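Local structure of Ice-binding protein (Flavobacteriaceae bacterium, 5UYT) at residues A[92-103]-A[117-128]. The protein probably binds ice through its two right-handed beta-helical domains, acting as an antifreeze protein of an Antarctic bacterium. Residues are numbered along the deposited sequence; the frame is centred on the assembly and turned at random.
Sequences AGNYFIGQGASL and SVFIFKIQGALS
A92 lays its CA over one face of the F119 ring, a CH-pi contact at 4.2 Å from the ring centroid, where two successive coils of a right-handed beta-helix begin to run side by side. From here strands 93-97 and 119-123 are parallel and in register, 4.7 Å apart between axes. G93 takes V118 O with its N-H and gives its own O to I120 N; Y95 and I97 continue the same alternation, with Y95 N and Y95 O bonded to I120 O and K122 N, and I97 N and I97 O to K122 O and Q124 N. N94 turns to the face it shares with I120, F96 and K122, its OD1 3.4 Å from I120 CD1. A water donates to both N94 OD1 and V118 O, tying side chain to backbone across the coils, while ND2 bonds to I75 O, so both ends of the amide are held. On the face of Y95, F121, I97 and I123, inside the coil, Y95 and F121 point the same way; their planes are only 23° apart but slid so far that the rings barely overlap, and CD2 of Y95 meets CE1 of F121 at 3.8 Å. Y95 OH bonds back to T91 O. F96, with CG swung anti to its N (chi1 172°), has its side chain crossing that of Q124 at about a right angle, though ring and amide planes are 27° apart, CE1 lying 3.5 Å from Q124 CG; Q124 OE1 is hydrogen-bonded to K149 NZ. Inside, I97 CD1 abuts I123 CD1 at 3.5 Å. Both segments then turn the corner, G100 passing close to G125, and pairing resumes as A101 N bonds to A126 O. A101 CB touches both I123 CG2 and L127 CD1, each at 3.9 Å. Finally, L103 N closes on S128 O at 2.8 Å.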
ATOM      1  N   ALA A  92      -0.476  30.925  -0.266  1.00 34.55           N
ATOM      2  CA  ALA A  92      -0.030  30.585   1.079  1.00 34.61           C
ATOM      3  C   ALA A  92      -0.617  31.547   2.102  1.00 35.95           C
ATOM      4  O   ALA A  92      -0.730  32.758   1.850  1.00 37.14           O
ATOM      5  CB  ALA A  92       1.482  30.589   1.160  1.00 35.34           C
ATOM      6  N   GLY A  93      -0.968  31.034   3.274  1.00 35.63           N
ATOM      7  CA  GLY A  93      -1.372  31.943   4.347  1.00 37.62           C
ATOM      8  C   GLY A  93      -1.929  31.238   5.566  1.00 37.24           C
ATOM      9  O   GLY A  93      -2.118  30.006   5.554  1.00 35.31           O
ATOM     10  N   ASN A  94      -2.147  32.031   6.622  1.00 38.89           N
ATOM     11  CA  ASN A  94      -2.873  31.586   7.806  1.00 39.09           C
ATOM     12  C   ASN A  94      -4.219  32.289   7.818  1.00 39.83           C
ATOM     13  O   ASN A  94      -4.300  33.488   8.097  1.00 42.05           O
ATOM     14  CB  ASN A  94      -2.079  31.891   9.079  1.00 40.68           C
ATOM     15  CG  ASN A  94      -0.713  31.254   9.068  1.00 40.48           C
ATOM     16  OD1 ASN A  94      -0.513  30.201   8.440  1.00 38.89           O
ATOM     17  ND2 ASN A  94       0.236  31.879   9.747  1.00 42.25           N
ATOM     18  N   TYR A  95      -5.257  31.527   7.499  1.00 38.71           N
ATOM     19  CA  TYR A  95      -6.601  32.049   7.252  1.00 39.16           C
ATOM     20  C   TYR A  95      -7.502  31.864   8.467  1.00 39.92           C
ATOM     21  O   TYR A  95      -7.699  30.750   8.934  1.00 39.08           O
ATOM     22  CB  TYR A  95      -7.196  31.375   5.995  1.00 37.42           C
ATOM     23  CG  TYR A  95      -6.407  31.745   4.742  1.00 36.99           C
ATOM     24  CD1 TYR A  95      -6.542  33.012   4.162  1.00 38.33           C
ATOM     25  CD2 TYR A  95      -5.495  30.852   4.165  1.00 35.44           C
ATOM     26  CE1 TYR A  95      -5.810  33.372   3.034  1.00 37.94           C
ATOM     27  CE2 TYR A  95      -4.767  31.205   3.044  1.00 35.23           C
ATOM     28  CZ  TYR A  95      -4.926  32.469   2.482  1.00 36.66           C
ATOM     29  OH  TYR A  95      -4.199  32.839   1.365  1.00 36.87           O
ATOM     30  N   PHE A  96      -8.041  32.974   8.969  1.00 41.92           N
ATOM     31  CA  PHE A  96      -8.901  32.957  10.151  1.00 43.26           C
ATOM     32  C   PHE A  96     -10.368  33.051   9.732  1.00 43.52           C
ATOM     33  O   PHE A  96     -10.774  33.976   9.002  1.00 44.51           O
ATOM     34  CB  PHE A  96      -8.517  34.100  11.121  1.00 45.71           C
ATOM     35  CG  PHE A  96      -9.465  34.277  12.283  1.00 47.08           C
ATOM     36  CD1 PHE A  96      -9.314  33.532  13.447  1.00 47.28           C
ATOM     37  CD2 PHE A  96     -10.500  35.215  12.221  1.00 48.43           C
ATOM     38  CE1 PHE A  96     -10.179  33.706  14.522  1.00 48.76           C
ATOM     39  CE2 PHE A  96     -11.371  35.386  13.284  1.00 50.09           C
ATOM     40  CZ  PHE A  96     -11.211  34.633  14.441  1.00 50.24           C
ATOM     41  N   ILE A  97     -11.155  32.082  10.179  1.00 38.73           N
ATOM     42  CA  ILE A  97     -12.600  32.117   9.985  1.00 39.56           C
ATOM     43  C   ILE A  97     -13.247  32.042  11.370  1.00 40.56           C
ATOM     44  O   ILE A  97     -13.253  30.980  11.992  1.00 39.66           O
ATOM     45  CB  ILE A  97     -13.099  30.954   9.087  1.00 38.28           C
ATOM     46  CG1 ILE A  97     -12.380  30.980   7.725  1.00 37.53           C
ATOM     47  CG2 ILE A  97     -14.612  31.063   8.912  1.00 38.82           C
ATOM     48  CD1 ILE A  97     -12.732  29.848   6.790  1.00 36.21           C
ATOM     49  N   GLY A  98     -13.795  33.166  11.846  1.00 42.30           N
ATOM     50  CA  GLY A  98     -14.230  33.277  13.251  1.00 43.67           C
ATOM     51  C   GLY A  98     -15.624  32.746  13.540  1.00 43.94           C
ATOM     52  O   GLY A  98     -16.384  33.349  14.302  1.00 45.09           O
ATOM     53  N   GLN A  99     -15.945  31.602  12.940  1.00 42.38           N
ATOM     54  CA  GLN A  99     -17.256  30.946  13.048  1.00 42.63           C
ATOM     55  C   GLN A  99     -17.120  29.596  12.348  1.00 40.65           C
ATOM     56  O   GLN A  99     -16.048  29.286  11.814  1.00 39.46           O
ATOM     57  CB  GLN A  99     -18.354  31.800  12.387  1.00 43.92           C
ATOM     58  CG  GLN A  99     -18.149  32.027  10.885  1.00 43.39           C
ATOM     59  CD  GLN A  99     -19.106  33.048  10.300  1.00 45.74           C
ATOM     60  OE1 GLN A  99     -20.309  32.787  10.161  1.00 45.99           O
ATOM     61  NE2 GLN A  99     -18.576  34.218   9.941  1.00 46.22           N
ATOM     62  N   GLY A 100     -18.181  28.786  12.345  1.00 40.24           N
ATOM     63  CA  GLY A 100     -18.187  27.530  11.585  1.00 38.19           C
ATOM     64  C   GLY A 100     -18.094  27.800  10.087  1.00 37.64           C
ATOM     65  O   GLY A 100     -18.645  28.804   9.578  1.00 38.40           O
ATOM     66  N   ALA A 101     -17.394  26.915   9.387  1.00 36.05           N
ATOM     67  CA  ALA A 101     -17.141  27.080   7.957  1.00 35.96           C
ATOM     68  C   ALA A 101     -17.808  25.962   7.130  1.00 35.02           C
ATOM     69  O   ALA A 101     -18.116  24.885   7.632  1.00 34.87           O
ATOM     70  CB  ALA A 101     -15.639  27.120   7.687  1.00 34.57           C
ATOM     71  N   SER A 102     -18.054  26.241   5.859  1.00 35.52           N
ATOM     72  CA  SER A 102     -18.587  25.214   4.982  1.00 34.18           C
ATOM     73  C   SER A 102     -17.918  25.262   3.623  1.00 33.00           C
ATOM     74  O   SER A 102     -17.845  26.319   2.959  1.00 32.99           O
ATOM     75  CB  SER A 102     -20.105  25.305   4.850  1.00 36.48           C
ATOM     76  OG  SER A 102     -20.475  26.562   4.319  1.00 38.39           O
ATOM     77  N   LEU A 103     -17.431  24.100   3.222  1.00 29.68           N
ATOM     78  CA  LEU A 103     -16.785  23.947   1.916  1.00 29.01           C
ATOM     79  C   LEU A 103     -17.817  23.553   0.881  1.00 29.26           C
ATOM     80  O   LEU A 103     -18.767  22.787   1.166  1.00 28.88           O
ATOM     81  CB  LEU A 103     -15.672  22.868   1.981  1.00 27.73           C
ATOM     82  CG  LEU A 103     -14.406  23.216   2.782  1.00 28.04           C
ATOM     83  CD1 LEU A 103     -13.666  21.934   3.126  1.00 26.76           C
ATOM     84  CD2 LEU A 103     -13.485  24.126   1.976  1.00 27.93           C
ATOM     85  N   SER A 117       5.228  26.432   0.473  1.00 32.38           N
ATOM     86  CA  SER A 117       4.023  27.195   0.831  1.00 32.95           C
ATOM     87  C   SER A 117       3.180  26.427   1.827  1.00 32.02           C
ATOM     88  O   SER A 117       2.867  25.267   1.611  1.00 30.74           O
ATOM     89  CB  SER A 117       3.145  27.474  -0.392  1.00 32.43           C
ATOM     90  OG  SER A 117       3.769  28.356  -1.279  1.00 33.33           O
ATOM     91  N   VAL A 118       2.823  27.104   2.914  1.00 33.11           N
ATOM     92  CA  VAL A 118       2.033  26.525   3.991  1.00 32.53           C
ATOM     93  C   VAL A 118       0.637  27.183   4.010  1.00 32.47           C
ATOM     94  O   VAL A 118       0.508  28.412   3.930  1.00 32.89           O
ATOM     95  CB  VAL A 118       2.734  26.795   5.347  1.00 33.97           C
ATOM     96  CG1 VAL A 118       1.866  26.355   6.507  1.00 33.61           C
ATOM     97  CG2 VAL A 118       4.089  26.093   5.399  1.00 33.90           C
ATOM     98  N   PHE A 119      -0.396  26.355   4.143  1.00 30.81           N
ATOM     99  CA  PHE A 119      -1.786  26.809   4.166  1.00 31.19           C
ATOM    100  C   PHE A 119      -2.379  26.347   5.498  1.00 30.98           C
ATOM    101  O   PHE A 119      -2.496  25.157   5.724  1.00 30.46           O
ATOM    102  CB  PHE A 119      -2.553  26.168   2.993  1.00 29.91           C
ATOM    103  CG  PHE A 119      -1.955  26.458   1.636  1.00 30.11           C
ATOM    104  CD1 PHE A 119      -2.500  27.449   0.819  1.00 30.88           C
ATOM    105  CD2 PHE A 119      -0.861  25.717   1.160  1.00 30.15           C
ATOM    106  CE1 PHE A 119      -1.951  27.717  -0.437  1.00 31.09           C
ATOM    107  CE2 PHE A 119      -0.310  25.985  -0.100  1.00 30.61           C
ATOM    108  CZ  PHE A 119      -0.863  26.985  -0.897  1.00 30.72           C
ATOM    109  N   ILE A 120      -2.686  27.270   6.402  1.00 32.22           N
ATOM    110  CA  ILE A 120      -3.292  26.914   7.694  1.00 32.69           C
ATOM    111  C   ILE A 120      -4.672  27.589   7.784  1.00 33.37           C
ATOM    112  O   ILE A 120      -4.804  28.800   7.548  1.00 33.93           O
ATOM    113  CB  ILE A 120      -2.402  27.347   8.907  1.00 33.92           C
ATOM    114  CG1 ILE A 120      -1.088  26.549   8.948  1.00 33.25           C
ATOM    115  CG2 ILE A 120      -3.167  27.236  10.233  1.00 34.65           C
ATOM    116  CD1 ILE A 120      -0.015  27.166   9.842  1.00 34.26           C
ATOM    117  N   PHE A 121      -5.691  26.793   8.089  1.00 32.06           N
ATOM    118  CA  PHE A 121      -7.044  27.301   8.241  1.00 32.72           C
ATOM    119  C   PHE A 121      -7.457  27.183   9.696  1.00 33.50           C
ATOM    120  O   PHE A 121      -7.457  26.088  10.267  1.00 33.61           O
ATOM    121  CB  PHE A 121      -7.998  26.540   7.330  1.00 31.17           C
ATOM    122  CG  PHE A 121      -7.683  26.727   5.881  1.00 30.80           C
ATOM    123  CD1 PHE A 121      -8.220  27.801   5.187  1.00 31.55           C
ATOM    124  CD2 PHE A 121      -6.837  25.839   5.208  1.00 30.33           C
ATOM    125  CE1 PHE A 121      -7.931  27.988   3.838  1.00 31.45           C
ATOM    126  CE2 PHE A 121      -6.540  26.019   3.859  1.00 30.01           C
ATOM    127  CZ  PHE A 121      -7.087  27.110   3.178  1.00 30.24           C
ATOM    128  N   LYS A 122      -7.738  28.331  10.298  1.00 34.86           N
ATOM    129  CA  LYS A 122      -8.194  28.400  11.680  1.00 35.50           C
ATOM    130  C   LYS A 122      -9.714  28.522  11.680  1.00 35.89           C
ATOM    131  O   LYS A 122     -10.267  29.601  11.438  1.00 36.55           O
ATOM    132  CB  LYS A 122      -7.520  29.565  12.399  1.00 37.03           C
ATOM    133  CG  LYS A 122      -6.009  29.403  12.436  1.00 37.50           C
ATOM    134  CD  LYS A 122      -5.313  30.577  13.093  1.00 39.31           C
ATOM    135  CE  LYS A 122      -5.127  30.380  14.592  1.00 40.70           C
ATOM    136  NZ  LYS A 122      -4.488  31.593  15.180  1.00 42.46           N
ATOM    137  N   ILE A 123     -10.385  27.399  11.924  1.00 35.44           N
ATOM    138  CA  ILE A 123     -11.849  27.367  11.873  1.00 36.48           C
ATOM    139  C   ILE A 123     -12.438  27.389  13.288  1.00 37.23           C
ATOM    140  O   ILE A 123     -12.365  26.387  14.002  1.00 36.30           O
ATOM    141  CB  ILE A 123     -12.382  26.124  11.108  1.00 35.21           C
ATOM    142  CG1 ILE A 123     -11.693  25.899   9.722  1.00 35.51           C
ATOM    143  CG2 ILE A 123     -13.907  26.160  11.028  1.00 36.09           C
ATOM    144  CD1 ILE A 123     -11.703  27.110   8.792  1.00 36.05           C
ATOM    145  N   GLN A 124     -13.018  28.526  13.693  1.00 39.69           N
ATOM    146  CA  GLN A 124     -13.503  28.700  15.072  1.00 41.19           C
ATOM    147  C   GLN A 124     -14.959  28.257  15.175  1.00 40.98           C
ATOM    148  O   GLN A 124     -15.863  29.060  15.440  1.00 41.14           O
ATOM    149  CB  GLN A 124     -13.340  30.156  15.545  1.00 44.51           C
ATOM    150  CG  GLN A 124     -11.973  30.736  15.212  1.00 45.93           C
ATOM    151  CD  GLN A 124     -10.859  29.950  15.860  1.00 45.68           C
ATOM    152  OE1 GLN A 124     -10.094  29.261  15.195  1.00 44.62           O
ATOM    153  NE2 GLN A 124     -10.785  30.038  17.181  1.00 47.51           N
ATOM    154  N   GLY A 125     -15.166  26.967  14.957  1.00 38.63           N
ATOM    155  CA  GLY A 125     -16.490  26.403  14.827  1.00 38.26           C
ATOM    156  C   GLY A 125     -16.345  25.110  14.073  1.00 36.09           C
ATOM    157  O   GLY A 125     -15.228  24.625  13.883  1.00 34.65           O
ATOM    158  N   ALA A 126     -17.468  24.540  13.647  1.00 35.93           N
ATOM    159  CA  ALA A 126     -17.450  23.270  12.910  1.00 34.20           C
ATOM    160  C   ALA A 126     -17.021  23.489  11.448  1.00 33.97           C
ATOM    161  O   ALA A 126     -17.039  24.626  10.938  1.00 34.71           O
ATOM    162  CB  ALA A 126     -18.818  22.603  12.984  1.00 34.68           C
ATOM    163  N   LEU A 127     -16.623  22.407  10.784  1.00 32.02           N
ATOM    164  CA  LEU A 127     -16.311  22.453   9.361  1.00 31.87           C
ATOM    165  C   LEU A 127     -17.102  21.355   8.650  1.00 31.53           C
ATOM    166  O   LEU A 127     -16.993  20.197   9.015  1.00 31.73           O
ATOM    167  CB  LEU A 127     -14.813  22.292   9.133  1.00 30.88           C
ATOM    168  CG  LEU A 127     -14.324  22.164   7.685  1.00 29.90           C
ATOM    169  CD1 LEU A 127     -14.482  23.477   6.914  1.00 30.47           C
ATOM    170  CD2 LEU A 127     -12.874  21.686   7.671  1.00 29.50           C
ATOM    171  N   SER A 128     -17.914  21.739   7.670  1.00 31.93           N
ATOM    172  CA  SER A 128     -18.739  20.805   6.899  1.00 33.07           C
ATOM    173  C   SER A 128     -18.427  21.008   5.443  1.00 31.58           C
ATOM    174  O   SER A 128     -17.988  22.093   5.056  1.00 33.10           O
ATOM    175  CB  SER A 128     -20.220  21.108   7.100  1.00 35.51           C
ATOM    176  OG  SER A 128     -20.614  20.672   8.376  1.00 41.15           O
TER
HETATM  177  O   HOH W   1       1.133  30.045   6.168  1.00 36.37           O